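PDB 7O21: uncharacterized conserved from Bdellovibrio bacteriovorus, which probably trims peptidoglycan as a YkuD-family LD-carboxypeptidase and so helps give this predatory bacterium its curved cell shape. Local coordinates for residues R191-L194 / S195-V198; G225-Y228 / K229-M232; L99-K103 / I104-L108; K235-L238 / K239-Y242. One frame throughout, in Å; residues are numbered along the deposited sequence.

Interaction 1: R191-L194 / S195-V198; sequences RQDL and SRFV
Regular i to i+4 hydrogen bonds join residues 191-194 to 195-198 on helix 184-206, from Ser-195 N to Arg-191 O at 2.8 Å through to Val-198 N on Leu-194 O at 3.0 Å. The hydroxyl of Ser-195 adds a second donor to the first of these carbonyls. Its OG lies beside its own backbone N (chi1 -67°), which turns it back along the helix to reach Arg-191 O at 3.0 Å, from 45° out of the carbonyl plane. One face of the helix lies against the sheet of the NTF2-like domain: Leu-194, Phe-197 and Val-198 meet side chains of strand 260-270, and Leu-194 and Val-198 also reach strand 246-257. The ring of Phe-197 additionally meets Phe-216 edge-to-face. Away from the sheet, Asp-193 and Arg-196 run side by side, i to i+3. Asp-193 OD1 and Arg-196 NH2 are modelled only 2.3 Å apart, too short to be taken literally, so the exact placement of this salt bridge is doubtful. The carboxylate and guanidinium planes stand 79° apart, and Gln-192 O and Asp-193 CA lie over one guanidinium face. Water 1, in the guanidinium plane, accepts from Arg-196 NH1 at 2.9 Å and lies 2.8 Å from Asp-193 OD1, to which it can donate. Asp-193 OD2 has a further partner in Lys-189. Arg-191 NH2 makes a salt bridge with Asp-188, and its NH1 is hydrogen-bonded to Gln-32 OE1.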
loop_
_atom_site.group_PDB
_atom_site.type_symbol
_atom_site.label_atom_id
_atom_site.label_comp_id
_atom_site.label_asym_id
_atom_site.label_seq_id
_atom_site.Cartn_x
_atom_site.Cartn_y
_atom_site.Cartn_z
ATOM N N ARG A 191 24.502 0.007 -18.677
ATOM C CA ARG A 191 23.679 1.174 -18.376
ATOM C C ARG A 191 23.217 1.861 -19.655
ATOM O O ARG A 191 22.040 2.206 -19.793
ATOM C CB ARG A 191 24.445 2.146 -17.475
ATOM C CG ARG A 191 23.622 3.344 -17.005
ATOM C CD ARG A 191 24.479 4.424 -16.332
ATOM N NE ARG A 191 25.511 4.949 -17.227
ATOM C CZ ARG A 191 25.275 5.796 -18.223
ATOM N NH1 ARG A 191 24.040 6.228 -18.455
ATOM N NH2 ARG A 191 26.273 6.211 -18.990
ATOM N N GLN A 192 24.128 2.054 -20.616
ATOM C CA GLN A 192 23.751 2.696 -21.874
ATOM C C GLN A 192 22.749 1.851 -22.644
ATOM O O GLN A 192 21.832 2.390 -23.274
ATOM C CB GLN A 192 24.993 2.940 -22.729
ATOM C CG GLN A 192 25.961 3.949 -22.156
ATOM C CD GLN A 192 27.219 4.068 -22.996
ATOM O OE1 GLN A 192 27.346 3.427 -24.044
ATOM N NE2 GLN A 192 28.161 4.879 -22.534
ATOM N N ASP A 193 22.918 0.527 -22.623
ATOM C CA ASP A 193 21.986 -0.350 -23.321
ATOM C C ASP A 193 20.572 -0.147 -22.798
ATOM O O ASP A 193 19.618 -0.007 -23.572
ATOM C CB ASP A 193 22.408 -1.807 -23.142
ATOM C CG ASP A 193 23.575 -2.193 -24.025
ATOM O OD1 ASP A 193 23.936 -1.412 -24.932
ATOM O OD2 ASP A 193 24.119 -3.290 -23.802
ATOM N N LEU A 194 20.420 -0.122 -21.473
ATOM C CA LEU A 194 19.086 0.039 -20.904
ATOM C C LEU A 194 18.588 1.473 -21.068
ATOM O O LEU A 194 17.389 1.699 -21.273
ATOM C CB LEU A 194 19.087 -0.410 -19.439
ATOM C CG LEU A 194 18.917 -1.923 -19.256
ATOM C CD1 LEU A 194 17.608 -2.411 -19.880
ATOM C CD2 LEU A 194 20.100 -2.691 -19.832
ATOM N N SER A 195 19.489 2.457 -20.980
ATOM C CA SER A 195 19.096 3.837 -21.260
ATOM C C SER A 195 18.542 3.973 -22.670
ATOM O O SER A 195 17.566 4.698 -22.893
ATOM C CB SER A 195 20.275 4.790 -21.070
ATOM O OG SER A 195 20.667 4.853 -19.714
ATOM N N ARG A 196 19.153 3.283 -23.632
ATOM C CA ARG A 196 18.661 3.350 -25.003
ATOM C C ARG A 196 17.297 2.688 -25.136
ATOM O O ARG A 196 16.452 3.165 -25.897
ATOM C CB ARG A 196 19.679 2.733 -25.964
ATOM C CG ARG A 196 20.910 3.592 -26.173
ATOM C CD ARG A 196 21.737 3.104 -27.358
ATOM N NE ARG A 196 21.964 1.663 -27.315
ATOM C CZ ARG A 196 23.005 1.087 -26.723
ATOM N NH1 ARG A 196 23.924 1.828 -26.117
ATOM N NH2 ARG A 196 23.127 -0.234 -26.738
ATOM N N PHE A 197 17.062 1.591 -24.411
ATOM C CA PHE A 197 15.734 0.978 -24.391
ATOM C C PHE A 197 14.689 1.965 -23.876
ATOM O O PHE A 197 13.655 2.192 -24.520
ATOM C CB PHE A 197 15.755 -0.303 -23.539
ATOM C CG PHE A 197 14.387 -0.929 -23.320
ATOM C CD1 PHE A 197 13.848 -1.835 -24.237
ATOM C CD2 PHE A 197 13.643 -0.616 -22.195
ATOM C CE1 PHE A 197 12.607 -2.413 -24.016
ATOM C CE2 PHE A 197 12.403 -1.186 -21.980
ATOM C CZ PHE A 197 11.885 -2.089 -22.900
ATOM N N VAL A 198 14.965 2.600 -22.734
ATOM C CA VAL A 198 14.027 3.577 -22.188
ATOM C C VAL A 198 13.808 4.725 -23.167
ATOM O O VAL A 198 12.680 5.211 -23.335
ATOM C CB VAL A 198 14.515 4.083 -20.817
ATOM C CG1 VAL A 198 13.609 5.215 -20.326
ATOM C CG2 VAL A 198 14.552 2.942 -19.811
HETATM O O HOH W 1 26.084 0.330 -24.825
#

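Interaction 2: G225-Y228 / K229-M232; sequences GFNY and KSWM
Asn-227 and Ser-230 both hold their side chains between backbone N and carbonyl carbon (chi1 54° and 64°), and this shared torsion lets each reach the main chain of the other. Asn-227 OD1 accepts from Ser-230 N at 2.9 Å, nearly along the C=O axis, and Ser-230 OG accepts from Asn-227 N at 3.1 Å. The reciprocal pair is a capping box, with Asn-227 as the N-cap of helix 228-241; it supplies side-chain acceptors for the N-H of the N-cap itself and for that of Ser-230 in the first turn. Water 2 bridges Ser-230 OG to Gly-225 O, whose residue has a positive phi that favours glycine. Next to the cap, the edge of Trp-231 meets the face of Phe-226 in a T-shaped stack. Trp-231 CE3 comes within 3.6 Å of Phe-226 CG, the centroids of the Phe-226 ring and the six-membered ring of Trp-231 are 5.0 Å apart and the planes stand at 83°. One residue on, Met-232 CG sits over the face of the Tyr-228 ring in a CH-pi contact, 4.0 Å from its centroid, while its CE lies 3.8 Å from Tyr-228 CE2. The sulfur completes a Met-aromatic contact from an oblique position. Trp-231 NE1 donates to Tyr-213 OH, and its indole also meets the rings of Phe-221 and Tyr-217. Tyr-228 and Met-232 also touch helix 210-214 and strand 217-218, so the first turn of helix 228-241 lies against both elements.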
loop_
_atom_site.group_PDB
_atom_site.type_symbol
_atom_site.label_atom_id
_atom_site.label_comp_id
_atom_site.label_asym_id
_atom_site.label_seq_id
_atom_site.Cartn_x
_atom_site.Cartn_y
_atom_site.Cartn_z
ATOM N N GLY A 225 -7.038 0.207 -13.742
ATOM C CA GLY A 225 -8.064 0.595 -14.688
ATOM C C GLY A 225 -7.843 0.150 -16.118
ATOM O O GLY A 225 -8.670 0.474 -16.980
ATOM N N PHE A 226 -6.775 -0.602 -16.404
ATOM C CA PHE A 226 -6.424 -0.919 -17.782
ATOM C C PHE A 226 -5.963 -2.361 -17.932
ATOM O O PHE A 226 -5.385 -2.957 -17.019
ATOM C CB PHE A 226 -5.265 -0.049 -18.285
ATOM C CG PHE A 226 -5.595 1.412 -18.404
ATOM C CD1 PHE A 226 -6.217 1.907 -19.541
ATOM C CD2 PHE A 226 -5.247 2.292 -17.396
ATOM C CE1 PHE A 226 -6.512 3.257 -19.672
ATOM C CE2 PHE A 226 -5.529 3.640 -17.512
ATOM C CZ PHE A 226 -6.162 4.131 -18.656
ATOM N N ASN A 227 -6.206 -2.901 -19.116
ATOM C CA ASN A 227 -5.433 -4.011 -19.640
ATOM C C ASN A 227 -4.741 -3.542 -20.924
ATOM O O ASN A 227 -4.795 -2.361 -21.287
ATOM C CB ASN A 227 -6.319 -5.247 -19.812
ATOM C CG ASN A 227 -7.556 -4.968 -20.646
ATOM O OD1 ASN A 227 -7.509 -4.206 -21.606
ATOM N ND2 ASN A 227 -8.667 -5.598 -20.285
ATOM N N TYR A 228 -4.052 -4.464 -21.596
ATOM C CA TYR A 228 -3.373 -4.101 -22.835
ATOM C C TYR A 228 -4.341 -3.446 -23.810
ATOM O O TYR A 228 -4.061 -2.371 -24.347
ATOM C CB TYR A 228 -2.729 -5.339 -23.463
ATOM C CG TYR A 228 -2.019 -5.114 -24.784
ATOM C CD1 TYR A 228 -2.729 -5.091 -25.987
ATOM C CD2 TYR A 228 -0.640 -4.976 -24.843
ATOM C CE1 TYR A 228 -2.078 -4.901 -27.199
ATOM C CE2 TYR A 228 0.017 -4.792 -26.042
ATOM C CZ TYR A 228 -0.706 -4.757 -27.221
ATOM O OH TYR A 228 -0.039 -4.570 -28.412
ATOM N N LYS A 229 -5.494 -4.075 -24.047
ATOM C CA LYS A 229 -6.383 -3.556 -25.080
ATOM C C LYS A 229 -6.909 -2.165 -24.740
ATOM O O LYS A 229 -6.952 -1.285 -25.607
ATOM C CB LYS A 229 -7.534 -4.525 -25.387
ATOM C CG LYS A 229 -7.123 -5.840 -26.041
ATOM C CD LYS A 229 -8.273 -6.756 -26.297
ATOM C CE LYS A 229 -7.779 -8.022 -26.969
ATOM N NZ LYS A 229 -8.897 -8.999 -27.231
ATOM N N SER A 230 -7.344 -1.950 -23.496
ATOM C CA SER A 230 -7.908 -0.649 -23.143
ATOM C C SER A 230 -6.823 0.409 -22.975
ATOM O O SER A 230 -7.071 1.598 -23.195
ATOM C CB SER A 230 -8.836 -0.754 -21.925
ATOM O OG SER A 230 -8.132 -1.159 -20.754
ATOM N N TRP A 231 -5.611 -0.005 -22.607
ATOM C CA TRP A 231 -4.489 0.928 -22.574
ATOM C C TRP A 231 -4.166 1.432 -23.975
ATOM O O TRP A 231 -4.061 2.643 -24.213
ATOM C CB TRP A 231 -3.277 0.210 -21.975
ATOM C CG TRP A 231 -2.012 1.033 -21.812
ATOM C CD1 TRP A 231 -0.986 1.172 -22.711
ATOM C CD2 TRP A 231 -1.631 1.771 -20.652
ATOM N NE1 TRP A 231 -0.002 1.985 -22.181
ATOM C CE2 TRP A 231 -0.374 2.350 -20.913
ATOM C CE3 TRP A 231 -2.237 2.004 -19.415
ATOM C CZ2 TRP A 231 0.278 3.158 -19.987
ATOM C CZ3 TRP A 231 -1.579 2.790 -18.487
ATOM C CH2 TRP A 231 -0.337 3.361 -18.782
ATOM N N MET A 232 -4.026 0.507 -24.926
ATOM C CA MET A 232 -3.729 0.902 -26.298
ATOM C C MET A 232 -4.873 1.711 -26.912
ATOM O O MET A 232 -4.629 2.692 -27.624
ATOM C CB MET A 232 -3.379 -0.323 -27.144
ATOM C CG MET A 232 -2.104 -1.047 -26.700
ATOM S SD MET A 232 -0.718 0.081 -26.498
ATOM C CE MET A 232 0.445 -1.017 -25.688
HETATM O O HOH W 2 -9.829 -1.636 -18.699
#

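Interaction 3: L99-K103 / I104-L108; sequences LSQPK and IPFSL. With EDO (1,2-ethanediol), chain H.
Gln-101 reaches forward across the turn that follows strand 91-99 and meets Ile-104 and Phe-106 with the successive atoms of its side chain. Its CB lies 3.6 Å from O1 of a bound 1,2-ethanediol, probably carried over from the crystallisation liquor. The chain then bends (chi2 75°), and CG touches both the diol C2 and Ile-104 O, the latter at 3.4 Å from CG. CD passes 3.9 Å from Phe-106 CB. Beyond it the amide divides: OE1 sits at the edge of the Phe-106 ring, in its plane and 3.7 Å from CD2, with the amide and ring planes 75° apart. NE2 donates to Ile-104 O at 3.0 Å, with that oxygen close to the amide plane although the donor stands 40° out of the carbonyl plane. The same nitrogen also donates to Gly-110 O. Across the turn, Ile-104 N donates to Ser-100 O at 3.2 Å, and Ile-104 CD1 packs 3.7 Å from Leu-99 CB. A cis peptide bond precedes Pro-102 within this turn. Ile-104 also touches Ala-113 of strand 113-116, and its side chain is about 6 Å from that of His-136, the predicted proton donor/acceptor of the YkuD catalytic domain. The diol O2 takes the N-H of Phe-106, in the first turn of helix 106-109. With NE2 directed at two carbonyls and OE1 turned to an aromatic C-H edge, the amide's orientation is set, and a side chain joins the loop before the helix to the residues after it.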
loop_
_atom_site.group_PDB
_atom_site.type_symbol
_atom_site.label_atom_id
_atom_site.label_comp_id
_atom_site.label_asym_id
_atom_site.label_seq_id
_atom_site.Cartn_x
_atom_site.Cartn_y
_atom_site.Cartn_z
ATOM N N LEU A 99 10.459 1.566 12.475
ATOM C CA LEU A 99 9.857 1.071 13.702
ATOM C C LEU A 99 10.937 0.899 14.759
ATOM O O LEU A 99 12.078 0.539 14.454
ATOM C CB LEU A 99 9.202 -0.294 13.469
ATOM C CG LEU A 99 8.149 -0.359 12.367
ATOM C CD1 LEU A 99 7.760 -1.798 12.063
ATOM C CD2 LEU A 99 6.944 0.437 12.807
ATOM N N SER A 100 10.571 1.139 16.017
ATOM C CA SER A 100 11.487 0.915 17.125
ATOM C C SER A 100 10.679 0.549 18.361
ATOM O O SER A 100 9.457 0.379 18.304
ATOM C CB SER A 100 12.382 2.134 17.372
ATOM O OG SER A 100 13.397 1.813 18.317
ATOM N N GLN A 101 11.374 0.432 19.486
ATOM C CA GLN A 101 10.672 0.240 20.743
ATOM C C GLN A 101 9.879 1.504 21.064
ATOM O O GLN A 101 10.306 2.613 20.727
ATOM C CB GLN A 101 11.669 -0.034 21.861
ATOM C CG GLN A 101 12.299 -1.406 21.787
ATOM C CD GLN A 101 13.354 -1.568 20.698
ATOM O OE1 GLN A 101 14.372 -0.878 20.702
ATOM N NE2 GLN A 101 13.116 -2.493 19.763
ATOM N N PRO A 102 8.731 1.372 21.750
ATOM C CA PRO A 102 8.185 0.140 22.318
ATOM C C PRO A 102 7.265 -0.608 21.366
ATOM O O PRO A 102 6.666 -1.597 21.773
ATOM C CB PRO A 102 7.367 0.659 23.503
ATOM C CG PRO A 102 6.828 1.964 23.001
ATOM C CD PRO A 102 7.905 2.542 22.101
ATOM N N LYS A 103 7.159 -0.153 20.135
ATOM C CA LYS A 103 6.257 -0.808 19.176
ATOM C C LYS A 103 6.716 -2.221 18.850
ATOM O O LYS A 103 5.893 -3.045 18.716
ATOM C CB LYS A 103 6.101 0.034 17.912
ATOM C CG LYS A 103 5.354 1.346 18.085
ATOM C CD LYS A 103 4.009 1.187 18.750
ATOM C CE LYS A 103 3.337 2.504 19.060
ATOM N NZ LYS A 103 2.348 2.434 20.151
ATOM N N ILE A 104 8.013 -2.428 18.737
ATOM C CA ILE A 104 8.512 -3.748 18.354
ATOM C C ILE A 104 9.532 -4.258 19.365
ATOM O O ILE A 104 10.298 -3.468 19.938
ATOM C CB ILE A 104 9.070 -3.766 16.920
ATOM C CG1 ILE A 104 10.154 -2.710 16.744
ATOM C CG2 ILE A 104 7.947 -3.542 15.913
ATOM C CD1 ILE A 104 10.973 -2.908 15.463
ATOM N N PRO A 105 9.567 -5.564 19.615
ATOM C CA PRO A 105 10.472 -6.103 20.643
ATOM C C PRO A 105 11.931 -6.069 20.200
ATOM O O PRO A 105 12.290 -6.564 19.130
ATOM C CB PRO A 105 9.984 -7.546 20.823
ATOM C CG PRO A 105 9.258 -7.875 19.543
ATOM C CD PRO A 105 8.631 -6.583 19.103
ATOM N N PHE A 106 12.783 -5.545 21.087
ATOM C CA PHE A 106 14.224 -5.604 20.865
ATOM C C PHE A 106 14.717 -7.035 20.728
ATOM O O PHE A 106 15.678 -7.288 19.992
ATOM C CB PHE A 106 14.937 -4.917 22.038
ATOM C CG PHE A 106 16.408 -4.718 21.831
ATOM C CD1 PHE A 106 17.313 -5.691 22.219
ATOM C CD2 PHE A 106 16.882 -3.543 21.272
ATOM C CE1 PHE A 106 18.680 -5.503 22.031
ATOM C CE2 PHE A 106 18.235 -3.346 21.080
ATOM C CZ PHE A 106 19.138 -4.333 21.461
ATOM N N SER A 107 14.094 -7.982 21.436
ATOM C CA SER A 107 14.587 -9.358 21.405
ATOM C C SER A 107 14.536 -9.939 19.999
ATOM O O SER A 107 15.347 -10.809 19.652
ATOM C CB SER A 107 13.774 -10.234 22.364
ATOM O OG SER A 107 12.396 -10.238 21.997
ATOM N N LEU A 108 13.595 -9.475 19.175
ATOM C CA LEU A 108 13.459 -9.970 17.813
ATOM C C LEU A 108 14.077 -9.044 16.775
ATOM O O LEU A 108 14.521 -9.527 15.728
ATOM C CB LEU A 108 11.977 -10.158 17.455
ATOM C CG LEU A 108 11.147 -11.122 18.302
ATOM C CD1 LEU A 108 9.744 -11.226 17.709
ATOM C CD2 LEU A 108 11.798 -12.479 18.362
HETATM C C1 EDO H . 10.256 -2.864 24.554
HETATM O O1 EDO H . 10.671 -1.578 24.972
HETATM C C2 EDO H . 11.458 -3.594 23.963
HETATM O O2 EDO H . 11.230 -4.989 23.898
#

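Interaction 4: K235-L238 / K239-Y242; sequences KKNL and KSKY. With EDO (1,2-ethanediol), chain M.
The final turn of helix 228-241 in the NTF2-like domain is closed by Leu-238 and Tyr-242, the latter being the first residue to leave helical backbone angles. Leu-238 O accepts twice here. Tyr-242 N approaches it at 2.8 Å, whereas Lys-241 N, at 3.0 Å, comes from 63° out of the carbonyl plane. Lys-241 N also makes a weak bond to Asn-237 O, so this amide is divided between an i+3 and a weak i+4 acceptor. Ser-240 adds a side-chain bond: with chi1 at 76° its OG folds over the helix backbone and donates to Asn-237 O at 2.6 Å. Two of the side chains one turn apart, Asn-237 and Lys-241, pass at a slant, with ND2 3.8 Å from CE. Leu-238 is buried, and its CD2 lies 4.4 Å from Tyr-242 CD2; its CD1 touches another bound 1,2-ethanediol, again probably from the crystallisation liquor. Lys-235 NZ donates to O2 of that diol at 3.0 Å, and the lysine also makes a cation-pi contact with Trp-231. Lys-239 NZ donates to Gln-208 O, and Lys-235, Lys-236 and Lys-239 touch helix 210-214. Leu-238 packs on Pro-102 of the second subunit as well. A carbonyl that takes both an i+3 and an i+4 amide, followed by a residue with extended backbone angles, is typical of a helix C-terminus whose last turn is partly 3-10.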
loop_
_atom_site.group_PDB
_atom_site.type_symbol
_atom_site.label_atom_id
_atom_site.label_comp_id
_atom_site.label_asym_id
_atom_site.label_seq_id
_atom_site.Cartn_x
_atom_site.Cartn_y
_atom_site.Cartn_z
ATOM N N LYS A 235 -4.593 5.231 -25.638
ATOM C CA LYS A 235 -3.500 5.939 -26.292
ATOM C C LYS A 235 -3.869 6.344 -27.710
ATOM O O LYS A 235 -3.523 7.443 -28.157
ATOM C CB LYS A 235 -2.245 5.078 -26.290
ATOM C CG LYS A 235 -1.698 4.859 -24.886
ATOM C CD LYS A 235 -1.128 6.151 -24.323
ATOM C CE LYS A 235 -0.326 5.910 -23.061
ATOM N NZ LYS A 235 -1.155 6.058 -21.836
ATOM N N LYS A 236 -4.575 5.473 -28.430
ATOM C CA LYS A 236 -4.994 5.819 -29.784
ATOM C C LYS A 236 -6.028 6.941 -29.766
ATOM O O LYS A 236 -5.999 7.836 -30.624
ATOM C CB LYS A 236 -5.551 4.583 -30.492
ATOM C CG LYS A 236 -4.525 3.512 -30.808
ATOM C CD LYS A 236 -5.212 2.237 -31.286
ATOM C CE LYS A 236 -4.216 1.224 -31.835
ATOM N NZ LYS A 236 -4.864 -0.111 -32.040
ATOM N N ASN A 237 -6.951 6.916 -28.799
ATOM C CA ASN A 237 -7.948 7.979 -28.709
ATOM C C ASN A 237 -7.300 9.321 -28.397
ATOM O O ASN A 237 -7.683 10.352 -28.964
ATOM C CB ASN A 237 -9.006 7.638 -27.659
ATOM C CG ASN A 237 -10.135 8.656 -27.624
ATOM O OD1 ASN A 237 -10.658 9.044 -28.666
ATOM N ND2 ASN A 237 -10.500 9.108 -26.426
ATOM N N LEU A 238 -6.333 9.337 -27.474
ATOM C CA LEU A 238 -5.629 10.579 -27.176
ATOM C C LEU A 238 -4.918 11.102 -28.413
ATOM O O LEU A 238 -4.964 12.301 -28.713
ATOM C CB LEU A 238 -4.624 10.358 -26.044
ATOM C CG LEU A 238 -5.201 10.087 -24.663
ATOM C CD1 LEU A 238 -4.098 9.653 -23.707
ATOM C CD2 LEU A 238 -5.882 11.346 -24.175
ATOM N N LYS A 239 -4.249 10.209 -29.142
ATOM C CA LYS A 239 -3.571 10.601 -30.372
ATOM C C LYS A 239 -4.533 11.257 -31.353
ATOM O O LYS A 239 -4.173 12.228 -32.030
ATOM C CB LYS A 239 -2.902 9.386 -31.012
ATOM C CG LYS A 239 -2.282 9.678 -32.375
ATOM C CD LYS A 239 -1.662 8.435 -32.982
ATOM C CE LYS A 239 -0.951 8.781 -34.286
ATOM N NZ LYS A 239 -0.341 7.588 -34.932
ATOM N N SER A 240 -5.752 10.727 -31.462
ATOM C CA SER A 240 -6.701 11.299 -32.410
ATOM C C SER A 240 -7.058 12.735 -32.048
ATOM O O SER A 240 -7.368 13.540 -32.935
ATOM C CB SER A 240 -7.963 10.439 -32.478
ATOM O OG SER A 240 -8.784 10.645 -31.344
ATOM N N LYS A 241 -7.020 13.075 -30.760
ATOM C CA LYS A 241 -7.452 14.384 -30.286
ATOM C C LYS A 241 -6.317 15.382 -30.122
ATOM O O LYS A 241 -6.536 16.584 -30.307
ATOM C CB LYS A 241 -8.194 14.253 -28.953
ATOM C CG LYS A 241 -9.415 13.352 -29.017
ATOM C CD LYS A 241 -10.349 13.583 -27.837
ATOM C CE LYS A 241 -9.861 12.880 -26.578
ATOM N NZ LYS A 241 -10.372 13.546 -25.347
ATOM N N TYR A 242 -5.117 14.922 -29.778
ATOM C CA TYR A 242 -3.989 15.801 -29.473
ATOM C C TYR A 242 -2.826 15.327 -30.328
ATOM O O TYR A 242 -2.165 14.339 -29.988
ATOM C CB TYR A 242 -3.653 15.740 -27.987
ATOM C CG TYR A 242 -4.827 16.122 -27.124
ATOM C CD1 TYR A 242 -5.536 17.290 -27.369
ATOM C CD2 TYR A 242 -5.256 15.297 -26.091
ATOM C CE1 TYR A 242 -6.626 17.644 -26.594
ATOM C CE2 TYR A 242 -6.348 15.641 -25.310
ATOM C CZ TYR A 242 -7.028 16.817 -25.566
ATOM O OH TYR A 242 -8.113 17.169 -24.797
HETATM C C1 EDO M . -2.231 9.844 -20.310
HETATM O O1 EDO M . -1.893 8.625 -19.643
HETATM C C2 EDO M . -1.134 10.162 -21.314
HETATM O O2 EDO M . -0.979 9.014 -22.158
#

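Along the chain the contacts follow one another as 3, 1, 2 and 4, and none nests in or crosses another, since each joins two adjoining segments of one continuous run. Interaction 3 closes the turn between strand 91-99 and helix 106-109 in the catalytic domain. Interaction 1 lies within helix 184-206; its centre is about 25 Å from that of interaction 2. Interactions 2 and 4 mark the start and the end of helix 228-241, with centres about 14 Å apart. Interactions 1, 2 and 4 belong to the NTF2-like domain, their centres about 43 to 53 Å from that of interaction 3 within one chain, yet the dimer brings the domains together: Lys-103 and Pro-102 of one subunit pack on Phe-226 and Leu-238 of the second.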